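PDB 3WP9: Ice-binding protein from Colwellia, which binds to the surface of ice crystals and inhibits their growth, and also prevents large ice grains from growing at the expense of smaller ones. Local coordinates for residues Y4-G9 against Y85-G90; L8-T13 against L74-S79; V126-T131 against K161-Q166. One frame throughout, in Å; residues are numbered along the deposited sequence.

Contacts 1 and 2 use the same pair of elements: the chain leading into strand 14-18 runs along helix 71-89, meeting the end of the helix at 85-90 and an earlier part of it at 74-79, with contact centres about 12 Å apart. Both are partly buried. Contact 1 combines a small apolar touch with water bridges to a carboxylate, whereas contact 2 packs the aliphatic part of Glu10 and two alanine methyls between close backbones, with no hydrogen bond between its segments. Contact 3 belongs to the core, where aromatic and aliphatic groups from two walls of the beta-helix pack together. Outward-facing side chains of its strand 163-167 also reach contact 1, Phe164 packing on Val6 and Gln166 beside Ala88.

Contact 1: Y4-G9 against Y85-G90; sequences YAVELG and YNDAAG
Asp87, near the end of helix 71-89, sends its carboxylate over to the extended chain at Val6 and Glu7. With CG anti to the backbone N (chi1 176°), OD2 comes alongside Val6, 3.8 Å from its CG1, but across to the 4-9 segment this oxygen works through two waters. One donates to Asp87 OD2 at 2.6 Å and accepts from Glu7 N at 2.8 Å; the other donates both to Asp87 OD2 (2.7 Å) and to Glu7 O (2.8 Å). The N-H and the C=O of Glu7 are thus both tied to one carboxylate oxygen without touching it.

Ala88 follows with a purely apolar touch, its CB lying 3.9 Å from Val6 CG2. Val6 therefore divides its branches, CG1 beside the acid and CG2 against the methyl of Ala88, while Phe164 and Ala84 also pack on it.

Just past the segment, Arg91 forms a salt bridge with Asp87 OD1 and hydrogen-bonds to the carbonyls of Tyr4 and Ala5. Arg91 thus pairs with the carboxylate while OD2 also takes both waters; so many donors probably favour the ionised acid, and they couple the helix end to the N-terminal segment.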
loop_
_atom_site.group_PDB
_atom_site.type_symbol
_atom_site.label_atom_id
_atom_site.label_comp_id
_atom_site.label_asym_id
_atom_site.label_seq_id
_atom_site.Cartn_x
_atom_site.Cartn_y
_atom_site.Cartn_z
ATOM N N TYR A 4 5.108 -15.896 -7.787
ATOM C CA TYR A 4 3.660 -16.015 -7.592
ATOM C C TYR A 4 3.239 -14.814 -6.728
ATOM O O TYR A 4 4.085 -14.205 -6.023
ATOM C CB TYR A 4 3.281 -17.338 -6.898
ATOM C CG TYR A 4 4.403 -17.899 -6.032
ATOM C CD1 TYR A 4 5.625 -18.270 -6.610
ATOM C CD2 TYR A 4 4.261 -18.042 -4.637
ATOM C CE1 TYR A 4 6.677 -18.755 -5.838
ATOM C CE2 TYR A 4 5.311 -18.537 -3.847
ATOM C CZ TYR A 4 6.529 -18.897 -4.452
ATOM O OH TYR A 4 7.624 -19.389 -3.713
ATOM N N ALA A 5 1.947 -14.512 -6.812
ATOM C CA ALA A 5 1.342 -13.441 -6.005
ATOM C C ALA A 5 1.660 -13.642 -4.515
ATOM O O ALA A 5 1.924 -14.745 -4.034
ATOM C CB ALA A 5 -0.156 -13.363 -6.215
ATOM N N VAL A 6 1.630 -12.538 -3.785
ATOM C CA VAL A 6 1.651 -12.572 -2.332
ATOM C C VAL A 6 0.208 -12.618 -1.847
ATOM O O VAL A 6 -0.570 -11.692 -2.095
ATOM C CB VAL A 6 2.371 -11.352 -1.770
ATOM C CG1 VAL A 6 2.184 -11.272 -0.250
ATOM C CG2 VAL A 6 3.845 -11.329 -2.185
ATOM N N GLU A 7 -0.177 -13.724 -1.192
ATOM C CA GLU A 7 -1.513 -13.858 -0.610
ATOM C C GLU A 7 -1.687 -12.899 0.608
ATOM O O GLU A 7 -0.857 -12.873 1.490
ATOM C CB GLU A 7 -1.819 -15.303 -0.176
ATOM C CG GLU A 7 -1.908 -16.276 -1.360
ATOM C CD GLU A 7 -2.775 -15.785 -2.540
ATOM O OE1 GLU A 7 -3.892 -15.241 -2.295
ATOM O OE2 GLU A 7 -2.338 -15.958 -3.723
ATOM N N LEU A 8 -2.783 -12.141 0.593
ATOM C CA LEU A 8 -3.026 -11.110 1.635
ATOM C C LEU A 8 -4.018 -11.582 2.692
ATOM O O LEU A 8 -4.211 -10.943 3.704
ATOM C CB LEU A 8 -3.520 -9.781 0.970
ATOM C CG LEU A 8 -2.607 -9.177 -0.087
ATOM C CD1 LEU A 8 -3.357 -7.905 -0.552
ATOM C CD2 LEU A 8 -1.213 -8.892 0.502
ATOM N N GLY A 9 -4.660 -12.735 2.509
ATOM C CA GLY A 9 -5.656 -13.110 3.506
ATOM C C GLY A 9 -6.726 -12.058 3.786
ATOM O O GLY A 9 -7.252 -11.427 2.843
ATOM N N TYR A 85 3.610 -9.631 4.645
ATOM C CA TYR A 85 4.844 -8.914 4.664
ATOM C C TYR A 85 5.998 -9.933 4.676
ATOM O O TYR A 85 6.964 -9.805 3.947
ATOM C CB TYR A 85 4.877 -7.989 5.936
ATOM C CG TYR A 85 6.216 -7.283 6.063
ATOM C CD1 TYR A 85 6.367 -5.990 5.634
ATOM C CD2 TYR A 85 7.338 -7.920 6.550
ATOM C CE1 TYR A 85 7.593 -5.339 5.687
ATOM C CE2 TYR A 85 8.572 -7.288 6.608
ATOM C CZ TYR A 85 8.699 -5.988 6.198
ATOM O OH TYR A 85 9.922 -5.371 6.232
ATOM N N ASN A 86 5.924 -10.984 5.529
ATOM C CA ASN A 86 7.058 -11.870 5.618
ATOM C C ASN A 86 7.184 -12.779 4.378
ATOM O O ASN A 86 8.292 -13.103 3.946
ATOM C CB ASN A 86 6.945 -12.740 6.871
ATOM C CG ASN A 86 7.222 -11.996 8.133
ATOM O OD1 ASN A 86 8.101 -11.098 8.205
ATOM N ND2 ASN A 86 6.506 -12.409 9.209
ATOM N N ASP A 87 6.053 -13.116 3.787
ATOM C CA ASP A 87 6.004 -13.905 2.550
ATOM C C ASP A 87 6.745 -13.112 1.441
ATOM O O ASP A 87 7.704 -13.579 0.809
ATOM C CB ASP A 87 4.548 -14.155 2.157
ATOM C CG ASP A 87 4.423 -14.860 0.869
ATOM O OD1 ASP A 87 5.425 -15.530 0.501
ATOM O OD2 ASP A 87 3.347 -14.816 0.259
ATOM N N ALA A 88 6.335 -11.873 1.237
ATOM C CA ALA A 88 7.030 -11.040 0.256
ATOM C C ALA A 88 8.535 -10.871 0.519
ATOM O O ALA A 88 9.336 -10.936 -0.380
ATOM C CB ALA A 88 6.354 -9.644 0.263
ATOM N N ALA A 89 8.939 -10.612 1.765
ATOM C CA ALA A 89 10.316 -10.343 2.092
ATOM C C ALA A 89 11.167 -11.582 1.784
ATOM O O ALA A 89 12.359 -11.450 1.540
ATOM C CB ALA A 89 10.414 -9.978 3.561
ATOM N N GLY A 90 10.551 -12.774 1.759
ATOM C CA GLY A 90 11.372 -14.011 1.752
ATOM C C GLY A 90 11.504 -14.632 0.381
ATOM O O GLY A 90 12.108 -15.721 0.247
HETATM O O HOH W 1 1.412 -16.024 -0.972
HETATM O O HOH W 2 1.390 -14.338 2.101
#

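Contact 2: L8-T13 against L74-S79; sequences LGEAGT and LELAVS
Glu10 meets Leu76 and Ala77 where the chain just ahead of strand 14-18, the first strand of this right-handed beta-helix, passes the helix that lies along its side. The short 3-10 segment 10-13 comes up to helix 71-89 so closely that the CA atoms of Glu10 and Ala77 are 4.3 Å apart, a spacing that suits a small residue such as alanine on the helix.

Taken outward from the backbone, the side chain of Glu10 starts with CB pressed on the helix main chain, 3.5 Å from Ala77 N. CG, set anti to the carbonyl carbon (chi1 -71°), then moves along to Leu76 and touches its CB at 3.8 Å. Here the two side chains lie side by side and point the same way. A bend at chi2 (-47°) next carries the carboxylate of Glu10 away from the helix, leaving the contact to the aliphatic part of the chain.

The reverse side of the fit is made by methyl groups against carbonyls. Ala77 CB sits 3.8 Å from Glu10 O, and Ala11 CB rests 3.5 Å from Ala77 O. Ala77 also reaches Phe14 and Leu17 of strand 14-18, while Ala11 leans on Met81, one turn further along the helix. Asp80 of the helix accepts a hydrogen bond from Glu10 N.

Within 10-13 the carbonyl of Glu10 receives two donors from the same residue: Thr13 N at 3.3 Å, and Thr13 OG1, which donates to Glu10 O at only 2.6 Å.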
loop_
_atom_site.group_PDB
_atom_site.type_symbol
_atom_site.label_atom_id
_atom_site.label_comp_id
_atom_site.label_asym_id
_atom_site.label_seq_id
_atom_site.Cartn_x
_atom_site.Cartn_y
_atom_site.Cartn_z
ATOM N N LEU A 8 -2.783 -12.141 0.593
ATOM C CA LEU A 8 -3.026 -11.110 1.635
ATOM C C LEU A 8 -4.018 -11.582 2.692
ATOM O O LEU A 8 -4.211 -10.943 3.704
ATOM C CB LEU A 8 -3.520 -9.781 0.970
ATOM C CG LEU A 8 -2.607 -9.177 -0.087
ATOM C CD1 LEU A 8 -3.357 -7.905 -0.552
ATOM C CD2 LEU A 8 -1.213 -8.892 0.502
ATOM N N GLY A 9 -4.660 -12.735 2.509
ATOM C CA GLY A 9 -5.656 -13.110 3.506
ATOM C C GLY A 9 -6.726 -12.058 3.786
ATOM O O GLY A 9 -7.252 -11.427 2.843
ATOM N N GLU A 10 -7.042 -11.869 5.078
ATOM C CA GLU A 10 -8.141 -10.984 5.502
ATOM C C GLU A 10 -7.675 -9.513 5.319
ATOM O O GLU A 10 -8.539 -8.610 5.190
ATOM C CB GLU A 10 -8.526 -11.227 6.964
ATOM C CG GLU A 10 -9.250 -12.542 7.223
ATOM C CD GLU A 10 -10.380 -12.813 6.230
ATOM O OE1 GLU A 10 -11.094 -11.891 5.787
ATOM O OE2 GLU A 10 -10.560 -13.992 5.889
ATOM N N ALA A 11 -6.343 -9.332 5.217
ATOM C CA ALA A 11 -5.803 -7.993 4.852
ATOM C C ALA A 11 -6.203 -7.541 3.452
ATOM O O ALA A 11 -6.337 -6.339 3.154
ATOM C CB ALA A 11 -4.287 -7.936 5.091
ATOM N N GLY A 12 -6.523 -8.500 2.580
ATOM C CA GLY A 12 -6.810 -8.152 1.245
ATOM C C GLY A 12 -8.199 -7.567 1.058
ATOM O O GLY A 12 -8.532 -7.196 -0.081
ATOM N N THR A 13 -9.004 -7.483 2.133
ATOM C CA THR A 13 -10.321 -6.856 2.105
ATOM C C THR A 13 -10.217 -5.381 2.514
ATOM O O THR A 13 -11.184 -4.623 2.417
ATOM C CB THR A 13 -11.328 -7.560 2.994
ATOM O OG1 THR A 13 -10.806 -7.662 4.302
ATOM C CG2 THR A 13 -11.586 -8.977 2.503
ATOM N N LEU A 74 -10.622 -7.835 12.672
ATOM C CA LEU A 74 -9.404 -7.007 12.566
ATOM C C LEU A 74 -8.162 -7.733 12.989
ATOM O O LEU A 74 -7.111 -7.568 12.403
ATOM C CB LEU A 74 -9.559 -5.745 13.383
ATOM C CG LEU A 74 -10.335 -4.659 12.629
ATOM C CD1 LEU A 74 -10.818 -3.674 13.684
ATOM C CD2 LEU A 74 -9.630 -3.958 11.476
ATOM N N GLU A 75 -8.294 -8.559 14.001
ATOM C CA GLU A 75 -7.203 -9.388 14.471
ATOM C C GLU A 75 -6.715 -10.325 13.375
ATOM O O GLU A 75 -5.506 -10.449 13.187
ATOM C CB GLU A 75 -7.696 -10.243 15.626
ATOM C CG GLU A 75 -6.527 -10.918 16.334
ATOM C CD GLU A 75 -6.985 -11.792 17.487
ATOM O OE1 GLU A 75 -8.116 -11.587 18.020
ATOM O OE2 GLU A 75 -6.198 -12.678 17.868
ATOM N N LEU A 76 -7.661 -10.949 12.647
ATOM C CA LEU A 76 -7.323 -11.809 11.518
ATOM C C LEU A 76 -6.627 -10.988 10.426
ATOM O O LEU A 76 -5.549 -11.407 10.011
ATOM C CB LEU A 76 -8.542 -12.523 10.922
ATOM C CG LEU A 76 -9.241 -13.516 11.859
ATOM C CD1 LEU A 76 -10.473 -14.090 11.130
ATOM C CD2 LEU A 76 -8.248 -14.562 12.292
ATOM N N ALA A 77 -7.237 -9.874 9.970
ATOM C CA ALA A 77 -6.603 -8.985 8.967
ATOM C C ALA A 77 -5.198 -8.565 9.334
ATOM O O ALA A 77 -4.253 -8.644 8.489
ATOM C CB ALA A 77 -7.425 -7.724 8.718
ATOM N N VAL A 78 -5.022 -8.077 10.583
ATOM C CA VAL A 78 -3.662 -7.668 10.989
ATOM C C VAL A 78 -2.663 -8.808 10.970
ATOM O O VAL A 78 -1.477 -8.682 10.569
ATOM C CB VAL A 78 -3.688 -6.899 12.320
ATOM C CG1 VAL A 78 -2.251 -6.721 12.888
ATOM C CG2 VAL A 78 -4.365 -5.545 12.142
ATOM N N SER A 79 -3.120 -9.975 11.442
ATOM C CA SER A 79 -2.295 -11.219 11.327
ATOM C C SER A 79 -1.879 -11.542 9.904
ATOM O O SER A 79 -0.697 -11.750 9.631
ATOM C CB SER A 79 -3.146 -12.415 11.808
ATOM O OG SER A 79 -3.004 -12.439 13.200
#

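Contact 3: V126-T131 against K161-Q166; sequences VTFNGT and KNIFWQ
The amide nitrogen ND2 of Asn162 donates to a water at 2.8 Å, and that water in turn donates to Thr131 O at 2.9 Å, a polar bridge at one end of an otherwise apolar contact. Beyond it, Phe128 receives both apolar partners, Ile163 and Trp165. Ile163 is stretched out at chi2 (176°), which delivers CD1 over one face of the Phe128 ring, 4.0 Å from its centroid and 27° off the normal. This is a CH-pi contact displaced toward the rim, with CD1 3.7 Å from Phe128 CG. The second branch, Ile163 CG2, approaches Phe128 CE1 at 4.0 Å.

The setting is the interior of the right-handed beta-helix: strand 126-129 and strand 163-167 belong to different parallel sheets, and the two walls send these side chains into the space between them. The side chains of Trp165 and Phe128 come from opposite directions, Trp165 CZ2 meeting Phe128 CZ at 3.6 Å, with the ring planes at an oblique 72°. Trading Phe128 for an alanine is likely to leave Ile163 CD1 without its ring face and CZ2 and CH2 of Trp165 without their aromatic neighbour, opening a gap between the walls. Trp136 meets the Phe128 ring edge-to-face, and Met138 touches both Phe128 and Trp165. The indole nitrogen, Trp165 NE1, is hydrogen-bonded to Glu180 O.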
loop_
_atom_site.group_PDB
_atom_site.type_symbol
_atom_site.label_atom_id
_atom_site.label_comp_id
_atom_site.label_asym_id
_atom_site.label_seq_id
_atom_site.Cartn_x
_atom_site.Cartn_y
_atom_site.Cartn_z
ATOM N N VAL A 126 8.217 5.923 -13.138
ATOM C CA VAL A 126 8.767 4.580 -13.307
ATOM C C VAL A 126 7.643 3.727 -13.869
ATOM O O VAL A 126 6.467 3.872 -13.514
ATOM C CB VAL A 126 9.203 3.974 -11.918
ATOM C CG1 VAL A 126 8.010 3.927 -10.979
ATOM C CG2 VAL A 126 9.708 2.528 -12.136
ATOM N N THR A 127 7.971 2.793 -14.808
ATOM C CA THR A 127 6.979 1.978 -15.429
ATOM C C THR A 127 7.187 0.509 -15.119
ATOM O O THR A 127 8.342 0.046 -15.015
ATOM C CB THR A 127 6.970 2.177 -16.972
ATOM O OG1 THR A 127 6.809 3.568 -17.260
ATOM C CG2 THR A 127 5.917 1.320 -17.683
ATOM N N PHE A 128 6.076 -0.096 -14.958
ATOM C CA PHE A 128 5.901 -1.567 -14.774
ATOM C C PHE A 128 5.153 -2.104 -16.010
ATOM O O PHE A 128 3.967 -1.824 -16.179
ATOM C CB PHE A 128 5.068 -1.882 -13.514
ATOM C CG PHE A 128 5.812 -1.613 -12.194
ATOM C CD1 PHE A 128 6.357 -2.693 -11.467
ATOM C CD2 PHE A 128 5.959 -0.324 -11.688
ATOM C CE1 PHE A 128 7.080 -2.495 -10.279
ATOM C CE2 PHE A 128 6.686 -0.090 -10.489
ATOM C CZ PHE A 128 7.278 -1.180 -9.799
ATOM N N ASN A 129 5.864 -2.957 -16.793
ATOM C CA ASN A 129 5.327 -3.511 -18.013
ATOM C C ASN A 129 5.237 -5.053 -17.946
ATOM O O ASN A 129 6.271 -5.717 -17.733
ATOM C CB ASN A 129 6.199 -3.125 -19.188
ATOM C CG ASN A 129 5.597 -3.610 -20.503
ATOM O OD1 ASN A 129 4.596 -3.090 -20.951
ATOM N ND2 ASN A 129 6.190 -4.649 -21.085
ATOM N N GLY A 130 4.028 -5.535 -18.074
ATOM C CA GLY A 130 3.767 -6.967 -18.242
ATOM C C GLY A 130 2.306 -7.200 -18.444
ATOM O O GLY A 130 1.546 -6.275 -18.673
ATOM N N THR A 131 1.881 -8.468 -18.425
ATOM C CA THR A 131 0.489 -8.813 -18.626
ATOM C C THR A 131 -0.248 -8.768 -17.307
ATOM O O THR A 131 0.392 -8.628 -16.233
ATOM C CB THR A 131 0.377 -10.263 -19.213
ATOM O OG1 THR A 131 0.730 -11.211 -18.185
ATOM C CG2 THR A 131 1.345 -10.443 -20.382
ATOM N N LYS A 161 -2.816 -4.613 -8.337
ATOM C CA LYS A 161 -2.976 -5.700 -7.320
ATOM C C LYS A 161 -1.813 -6.718 -7.400
ATOM O O LYS A 161 -1.622 -7.521 -6.450
ATOM C CB LYS A 161 -4.335 -6.399 -7.446
ATOM C CG LYS A 161 -4.401 -7.381 -8.628
ATOM C CD LYS A 161 -5.573 -8.317 -8.531
ATOM C CE LYS A 161 -5.308 -9.524 -9.426
ATOM N NZ LYS A 161 -6.547 -10.314 -9.742
ATOM N N ASN A 162 -1.041 -6.732 -8.482
ATOM C CA ASN A 162 0.123 -7.655 -8.639
ATOM C C ASN A 162 1.487 -7.127 -8.389
ATOM O O ASN A 162 2.492 -7.783 -8.674
ATOM C CB ASN A 162 0.108 -8.236 -10.057
ATOM C CG ASN A 162 -1.040 -9.227 -10.255
ATOM O OD1 ASN A 162 -1.489 -9.909 -9.315
ATOM N ND2 ASN A 162 -1.532 -9.308 -11.499
ATOM N N ILE A 163 1.563 -5.908 -7.840
ATOM C CA ILE A 163 2.825 -5.306 -7.565
ATOM C C ILE A 163 2.881 -5.158 -6.014
ATOM O O ILE A 163 1.931 -4.555 -5.407
ATOM C CB ILE A 163 2.876 -3.883 -8.177
ATOM C CG1 ILE A 163 2.811 -3.968 -9.735
ATOM C CG2 ILE A 163 4.117 -3.190 -7.695
ATOM C CD1 ILE A 163 2.748 -2.619 -10.435
ATOM N N PHE A 164 3.916 -5.769 -5.428
ATOM C CA PHE A 164 4.019 -5.843 -3.922
ATOM C C PHE A 164 5.230 -5.129 -3.497
ATOM O O PHE A 164 6.336 -5.469 -3.898
ATOM C CB PHE A 164 3.958 -7.317 -3.404
ATOM C CG PHE A 164 2.711 -8.054 -3.835
ATOM C CD1 PHE A 164 1.512 -8.049 -3.088
ATOM C CD2 PHE A 164 2.733 -8.743 -5.063
ATOM C CE1 PHE A 164 0.338 -8.722 -3.521
ATOM C CE2 PHE A 164 1.578 -9.376 -5.505
ATOM C CZ PHE A 164 0.396 -9.405 -4.753
ATOM N N TRP A 165 5.039 -4.083 -2.643
ATOM C CA TRP A 165 6.153 -3.269 -2.147
ATOM C C TRP A 165 6.316 -3.643 -0.689
ATOM O O TRP A 165 5.443 -3.357 0.149
ATOM C CB TRP A 165 5.856 -1.778 -2.210
ATOM C CG TRP A 165 5.467 -1.253 -3.630
ATOM C CD1 TRP A 165 4.244 -1.211 -4.171
ATOM C CD2 TRP A 165 6.363 -0.633 -4.521
ATOM N NE1 TRP A 165 4.308 -0.583 -5.411
ATOM C CE2 TRP A 165 5.606 -0.227 -5.640
ATOM C CE3 TRP A 165 7.734 -0.365 -4.490
ATOM C CZ2 TRP A 165 6.199 0.425 -6.718
ATOM C CZ3 TRP A 165 8.317 0.278 -5.511
ATOM C CH2 TRP A 165 7.537 0.668 -6.648
ATOM N N GLN A 166 7.387 -4.361 -0.446
ATOM C CA GLN A 166 7.742 -4.771 0.939
ATOM C C GLN A 166 8.826 -3.805 1.425
ATOM O O GLN A 166 9.932 -3.797 0.939
ATOM C CB GLN A 166 8.221 -6.258 0.908
ATOM C CG GLN A 166 8.804 -6.716 2.261
ATOM C CD GLN A 166 10.311 -6.562 2.344
ATOM O OE1 GLN A 166 11.072 -7.015 1.426
ATOM N NE2 GLN A 166 10.766 -5.985 3.421
HETATM O O HOH W 3 -0.115 -7.856 -13.476
#